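Long-range contact in tRNA (cytosine(38)-C(5))-methyltransferase (Schizosaccharomyces pombe, PDB 6FDF), which methylates carbon 5 of cytosine 38 in the anticodon loop of tRNA(Asp), taking the methyl group from S-adenosyl-L-methionine: residues L11-M23 with F71-S84. Numbering follows the deposited sequence.
Sequences LRVLELYSGIGGM and FDAFDCKLWTMSPS. With SAH (S-adenosyl-L-homocysteine), chain E.
L14 and L78 join the neighbouring parallel strands 11-16 and 78-81: L14 N donates to L78 O at 2.9 Å, and L14 O accepts from T80 N. L16 N then reaches T80 O, carrying the ladder on. On one sheet face L14 is wedged among aromatic rings, and its forked end lets each methyl serve a different surface. With CG trans to the backbone N (chi1 177°), CD1 sits over the F74 face, 3.9 Å from the ring centroid, while CD2 lies over the five-membered ring of W79 and meets the F71 edge at CE1. On the other face T80, small and β-branched, leaves room for M23, which runs alongside it in the opposite sense, M23 CG 3.7 Å from T80 OG1. T80 OG1 and L16 O share a water, which donates to L16 O.

At the start of the strands, R12 binds the backbone at the end of helix 68-74; a flat guanidinium, with N-H groups on neighbouring nitrogens, can serve two carbonyls at once. Bent at chi3 (61°), its chain brings NE to D75 O (2.9 Å) and NH2 to F74 O (2.8 Å); both oxygens lie near the guanidinium plane, although each nitrogen stands above its acceptor's carbonyl plane.

Beyond the strands, P83 CA stands over the centre of the Y17 ring, 3.4 Å from its centroid, in a CH-pi contact, and P83 CB packs on CZ; P83 lies beside the predicted catalytic C85. A water accepts from Y17 OH and donates to S84 O. The following glycine-rich loop, part of the first conserved motif of C5-methyltransferases, holds the cofactor product: I20 N donates to SAH OXT (3.0 Å), and side-chain-free G19 and G22 leave space for the carboxylate.

Farther out, S82 OG is hydrogen-bonded to E125 OE1, and E15 OE2 to Y50 OH. Strands 11-16 and 78-81 lie centrally in the Rossmann-like sheet, the first beside strand 34-41, the second beside strand 121-127, with helix 103-111 packing against Y17, F71 and P83.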
loop_
_atom_site.group_PDB
_atom_site.type_symbol
_atom_site.label_atom_id
_atom_site.label_comp_id
_atom_site.label_asym_id
_atom_site.label_seq_id
_atom_site.Cartn_x
_atom_site.Cartn_y
_atom_site.Cartn_z
ATOM N N LEU A 11 -2.323 -17.353 -14.937
ATOM C CA LEU A 11 -2.114 -15.952 -15.280
ATOM C C LEU A 11 -0.685 -15.543 -14.941
ATOM O O LEU A 11 -0.268 -15.633 -13.779
ATOM C CB LEU A 11 -3.117 -15.071 -14.535
ATOM C CG LEU A 11 -3.048 -13.561 -14.780
ATOM C CD1 LEU A 11 -3.467 -13.233 -16.200
ATOM C CD2 LEU A 11 -3.915 -12.817 -13.778
ATOM N N ARG A 12 0.056 -15.077 -15.946
ATOM C CA ARG A 12 1.401 -14.558 -15.720
ATOM C C ARG A 12 1.298 -13.094 -15.306
ATOM O O ARG A 12 0.706 -12.282 -16.027
ATOM C CB ARG A 12 2.257 -14.715 -16.977
ATOM C CG ARG A 12 2.491 -16.172 -17.387
ATOM C CD ARG A 12 3.184 -16.267 -18.752
ATOM N NE ARG A 12 4.503 -15.630 -18.788
ATOM C CZ ARG A 12 5.634 -16.211 -18.386
ATOM N NH1 ARG A 12 5.621 -17.443 -17.886
ATOM N NH2 ARG A 12 6.784 -15.555 -18.473
ATOM N N VAL A 13 1.880 -12.758 -14.154
ATOM C CA VAL A 13 1.768 -11.432 -13.554
ATOM C C VAL A 13 3.148 -10.804 -13.428
ATOM O O VAL A 13 4.102 -11.459 -12.993
ATOM C CB VAL A 13 1.087 -11.498 -12.173
ATOM C CG1 VAL A 13 0.904 -10.088 -11.606
ATOM C CG2 VAL A 13 -0.240 -12.224 -12.266
ATOM N N LEU A 14 3.248 -9.527 -13.793
ATOM C CA LEU A 14 4.452 -8.731 -13.570
ATOM C C LEU A 14 4.155 -7.733 -12.457
ATOM O O LEU A 14 3.221 -6.935 -12.573
ATOM C CB LEU A 14 4.870 -8.010 -14.850
ATOM C CG LEU A 14 6.076 -7.075 -14.765
ATOM C CD1 LEU A 14 7.342 -7.862 -14.429
ATOM C CD2 LEU A 14 6.230 -6.305 -16.066
ATOM N N GLU A 15 4.949 -7.771 -11.394
ATOM C CA GLU A 15 4.675 -7.001 -10.178
ATOM C C GLU A 15 5.735 -5.902 -10.065
ATOM O O GLU A 15 6.815 -6.117 -9.518
ATOM C CB GLU A 15 4.665 -7.945 -8.971
ATOM C CG GLU A 15 4.242 -7.341 -7.648
ATOM C CD GLU A 15 4.240 -8.374 -6.534
ATOM O OE1 GLU A 15 3.917 -8.004 -5.383
ATOM O OE2 GLU A 15 4.561 -9.556 -6.808
ATOM N N LEU A 16 5.418 -4.726 -10.604
ATOM C CA LEU A 16 6.356 -3.607 -10.644
ATOM C C LEU A 16 6.249 -2.771 -9.375
ATOM O O LEU A 16 5.147 -2.553 -8.859
ATOM C CB LEU A 16 6.074 -2.729 -11.863
ATOM C CG LEU A 16 6.184 -3.427 -13.220
ATOM C CD1 LEU A 16 5.601 -2.566 -14.324
ATOM C CD2 LEU A 16 7.638 -3.766 -13.503
ATOM N N TYR A 17 7.394 -2.263 -8.904
ATOM C CA TYR A 17 7.472 -1.554 -7.621
ATOM C C TYR A 17 6.945 -2.459 -6.503
ATOM O O TYR A 17 6.029 -2.106 -5.756
ATOM C CB TYR A 17 6.691 -0.226 -7.641
ATOM C CG TYR A 17 6.907 0.717 -8.818
ATOM C CD1 TYR A 17 6.132 0.614 -9.972
ATOM C CD2 TYR A 17 7.840 1.749 -8.748
ATOM C CE1 TYR A 17 6.299 1.493 -11.033
ATOM C CE2 TYR A 17 8.021 2.630 -9.812
ATOM C CZ TYR A 17 7.240 2.499 -10.946
ATOM O OH TYR A 17 7.383 3.379 -11.989
ATOM N N SER A 18 7.544 -3.650 -6.411
ATOM C CA SER A 18 6.930 -4.745 -5.664
ATOM C C SER A 18 7.005 -4.566 -4.150
ATOM O O SER A 18 6.156 -5.110 -3.434
ATOM C CB SER A 18 7.589 -6.067 -6.045
ATOM O OG SER A 18 8.992 -5.919 -6.180
ATOM N N GLY A 19 7.995 -3.838 -3.644
ATOM C CA GLY A 19 8.079 -3.649 -2.199
ATOM C C GLY A 19 8.178 -4.986 -1.484
ATOM O O GLY A 19 8.935 -5.875 -1.888
ATOM N N ILE A 20 7.387 -5.159 -0.423
ATOM C CA ILE A 20 7.409 -6.430 0.295
ATOM C C ILE A 20 6.320 -7.359 -0.233
ATOM O O ILE A 20 6.028 -8.395 0.373
ATOM C CB ILE A 20 7.268 -6.228 1.815
ATOM C CG1 ILE A 20 5.930 -5.560 2.149
ATOM C CG2 ILE A 20 8.439 -5.425 2.364
ATOM C CD1 ILE A 20 5.681 -5.409 3.640
ATOM N N GLY A 21 5.745 -7.029 -1.386
ATOM C CA GLY A 21 4.842 -7.954 -2.043
ATOM C C GLY A 21 3.385 -7.853 -1.658
ATOM O O GLY A 21 2.673 -8.867 -1.711
ATOM N N GLY A 22 2.916 -6.664 -1.271
ATOM C CA GLY A 22 1.496 -6.493 -1.008
ATOM C C GLY A 22 0.622 -6.999 -2.139
ATOM O O GLY A 22 -0.396 -7.651 -1.898
ATOM N N MET A 23 1.007 -6.712 -3.393
ATOM C CA MET A 23 0.205 -7.156 -4.536
ATOM C C MET A 23 0.139 -8.675 -4.611
ATOM O O MET A 23 -0.916 -9.246 -4.917
ATOM C CB MET A 23 0.767 -6.597 -5.847
ATOM C CG MET A 23 0.699 -5.089 -6.024
ATOM S SD MET A 23 -1.005 -4.513 -6.229
ATOM C CE MET A 23 -0.715 -2.777 -6.554
ATOM N N PHE A 71 9.856 -6.284 -21.353
ATOM C CA PHE A 71 8.450 -6.624 -21.162
ATOM C C PHE A 71 8.038 -7.808 -22.029
ATOM O O PHE A 71 7.221 -8.638 -21.610
ATOM C CB PHE A 71 7.576 -5.411 -21.463
ATOM C CG PHE A 71 7.639 -4.342 -20.411
ATOM C CD1 PHE A 71 7.082 -4.552 -19.162
ATOM C CD2 PHE A 71 8.242 -3.126 -20.677
ATOM C CE1 PHE A 71 7.130 -3.569 -18.191
ATOM C CE2 PHE A 71 8.293 -2.136 -19.710
ATOM C CZ PHE A 71 7.737 -2.359 -18.465
ATOM N N ASP A 72 8.603 -7.908 -23.241
ATOM C CA ASP A 72 8.306 -9.040 -24.114
ATOM C C ASP A 72 8.764 -10.350 -23.488
ATOM O O ASP A 72 8.049 -11.358 -23.537
ATOM C CB ASP A 72 8.977 -8.856 -25.475
ATOM C CG ASP A 72 8.315 -7.781 -26.320
ATOM O OD1 ASP A 72 7.145 -7.439 -26.050
ATOM O OD2 ASP A 72 8.969 -7.292 -27.270
ATOM N N ALA A 73 9.964 -10.354 -22.904
ATOM C CA ALA A 73 10.464 -11.554 -22.242
ATOM C C ALA A 73 9.618 -11.923 -21.026
ATOM O O ALA A 73 9.375 -13.109 -20.775
ATOM C CB ALA A 73 11.925 -11.353 -21.840
ATOM N N PHE A 74 9.178 -10.927 -20.249
ATOM C CA PHE A 74 8.286 -11.210 -19.126
ATOM C C PHE A 74 6.997 -11.873 -19.599
ATOM O O PHE A 74 6.487 -12.790 -18.943
ATOM C CB PHE A 74 7.964 -9.926 -18.360
ATOM C CG PHE A 74 9.132 -9.353 -17.613
ATOM C CD1 PHE A 74 10.014 -10.183 -16.936
ATOM C CD2 PHE A 74 9.346 -7.986 -17.579
ATOM C CE1 PHE A 74 11.095 -9.659 -16.246
ATOM C CE2 PHE A 74 10.429 -7.455 -16.893
ATOM C CZ PHE A 74 11.302 -8.292 -16.226
ATOM N N ASP A 75 6.429 -11.381 -20.700
ATOM C CA ASP A 75 5.245 -11.965 -21.332
ATOM C C ASP A 75 4.102 -12.139 -20.327
ATOM O O ASP A 75 3.578 -13.234 -20.116
ATOM C CB ASP A 75 5.596 -13.293 -22.004
ATOM C CG ASP A 75 4.466 -13.830 -22.858
ATOM O OD1 ASP A 75 3.772 -13.019 -23.508
ATOM O OD2 ASP A 75 4.274 -15.064 -22.876
ATOM N N CYS A 76 3.718 -11.032 -19.699
ATOM C CA CYS A 76 2.733 -11.049 -18.626
ATOM C C CYS A 76 1.421 -10.418 -19.074
ATOM O O CYS A 76 1.410 -9.405 -19.782
ATOM C CB CYS A 76 3.266 -10.333 -17.385
ATOM S SG CYS A 76 4.487 -11.322 -16.500
ATOM N N LYS A 77 0.318 -11.029 -18.654
ATOM C CA LYS A 77 -1.008 -10.580 -19.041
ATOM C C LYS A 77 -1.615 -9.613 -18.034
ATOM O O LYS A 77 -2.531 -8.858 -18.387
ATOM C CB LYS A 77 -1.907 -11.804 -19.228
ATOM C CG LYS A 77 -3.293 -11.521 -19.767
ATOM C CD LYS A 77 -4.030 -12.827 -20.060
ATOM C CE LYS A 77 -3.806 -13.305 -21.495
ATOM N NZ LYS A 77 -2.373 -13.414 -21.881
ATOM N N LEU A 78 -1.133 -9.621 -16.795
ATOM C CA LEU A 78 -1.488 -8.620 -15.796
ATOM C C LEU A 78 -0.214 -7.916 -15.352
ATOM O O LEU A 78 0.770 -8.578 -15.007
ATOM C CB LEU A 78 -2.185 -9.252 -14.582
ATOM C CG LEU A 78 -2.286 -8.350 -13.344
ATOM C CD1 LEU A 78 -3.194 -7.148 -13.614
ATOM C CD2 LEU A 78 -2.780 -9.119 -12.124
ATOM N N TRP A 79 -0.216 -6.589 -15.396
ATOM C CA TRP A 79 0.834 -5.790 -14.774
ATOM C C TRP A 79 0.232 -5.054 -13.586
ATOM O O TRP A 79 -0.815 -4.416 -13.727
ATOM C CB TRP A 79 1.417 -4.742 -15.726
ATOM C CG TRP A 79 2.100 -5.235 -16.960
ATOM C CD1 TRP A 79 2.257 -6.529 -17.370
ATOM C CD2 TRP A 79 2.708 -4.418 -17.957
ATOM N NE1 TRP A 79 2.940 -6.563 -18.569
ATOM C CE2 TRP A 79 3.226 -5.277 -18.947
ATOM C CE3 TRP A 79 2.877 -3.040 -18.104
ATOM C CZ2 TRP A 79 3.889 -4.798 -20.072
ATOM C CZ3 TRP A 79 3.539 -2.566 -19.221
ATOM C CH2 TRP A 79 4.032 -3.441 -20.192
ATOM N N THR A 80 0.877 -5.151 -12.426
ATOM C CA THR A 80 0.504 -4.336 -11.274
ATOM C C THR A 80 1.613 -3.323 -11.015
ATOM O O THR A 80 2.791 -3.589 -11.280
ATOM C CB THR A 80 0.258 -5.190 -10.020
ATOM O OG1 THR A 80 1.493 -5.770 -9.564
ATOM C CG2 THR A 80 -0.769 -6.287 -10.299
ATOM N N MET A 81 1.246 -2.159 -10.485
ATOM C CA MET A 81 2.273 -1.168 -10.200
ATOM C C MET A 81 1.786 -0.204 -9.132
ATOM O O MET A 81 0.609 0.166 -9.107
ATOM C CB MET A 81 2.679 -0.398 -11.468
ATOM C CG MET A 81 1.525 0.245 -12.212
ATOM S SD MET A 81 2.021 0.901 -13.822
ATOM C CE MET A 81 1.912 -0.559 -14.841
ATOM N N SER A 82 2.712 0.193 -8.258
ATOM C CA SER A 82 2.488 1.248 -7.270
ATOM C C SER A 82 3.610 2.255 -7.486
ATOM O O SER A 82 4.598 2.286 -6.736
ATOM C CB SER A 82 2.461 0.693 -5.844
ATOM O OG SER A 82 2.011 1.680 -4.924
ATOM N N PRO A 83 3.507 3.080 -8.525
ATOM C CA PRO A 83 4.663 3.876 -8.949
ATOM C C PRO A 83 4.954 5.027 -7.999
ATOM O O PRO A 83 4.139 5.410 -7.158
ATOM C CB PRO A 83 4.255 4.390 -10.335
ATOM C CG PRO A 83 2.753 4.367 -10.317
ATOM C CD PRO A 83 2.393 3.163 -9.489
ATOM N N SER A 84 6.155 5.569 -8.144
ATOM C CA SER A 84 6.619 6.713 -7.367
ATOM C C SER A 84 6.446 7.931 -8.263
ATOM O O SER A 84 7.225 8.144 -9.196
ATOM C CB SER A 84 8.069 6.527 -6.929
ATOM O OG SER A 84 8.589 7.718 -6.360
HETATM N N SAH E . 3.518 -1.740 -3.479
HETATM C CA SAH E . 4.641 -2.215 -2.701
HETATM C CB SAH E . 5.565 -1.068 -2.282
HETATM C CG SAH E . 5.484 0.104 -3.257
HETATM S SD SAH E . 6.254 1.567 -2.632
HETATM C C SAH E . 4.151 -2.970 -1.506
HETATM O O SAH E . 2.920 -3.155 -1.389
HETATM O OXT SAH E . 5.003 -3.388 -0.693
HETATM C "C5'" SAH E . 7.129 1.952 -4.108
HETATM C "C4'" SAH E . 8.274 0.956 -4.290
HETATM O "O4'" SAH E . 8.836 1.191 -5.568
HETATM C "C3'" SAH E . 9.385 1.104 -3.251
HETATM O "O3'" SAH E . 9.677 -0.165 -2.667
HETATM C "C2'" SAH E . 10.604 1.553 -4.061
HETATM O "O2'" SAH E . 11.809 0.917 -3.618
HETATM C "C1'" SAH E . 10.247 1.106 -5.473
HETATM N N9 SAH E . 10.782 1.973 -6.544
HETATM C C8 SAH E . 10.743 3.319 -6.609
HETATM N N7 SAH E . 11.332 3.759 -7.747
HETATM C C5 SAH E . 11.763 2.686 -8.439
HETATM C C6 SAH E . 12.462 2.445 -9.717
HETATM N N6 SAH E . 12.833 3.475 -10.509
HETATM N N1 SAH E . 12.714 1.157 -10.052
HETATM C C2 SAH E . 12.348 0.125 -9.270
HETATM N N3 SAH E . 11.709 0.273 -8.096
HETATM C C4 SAH E . 11.402 1.512 -7.633
HETATM O O HOH W 1 2.976 -3.958 -8.020
HETATM O O HOH W 2 7.910 5.845 -10.698
#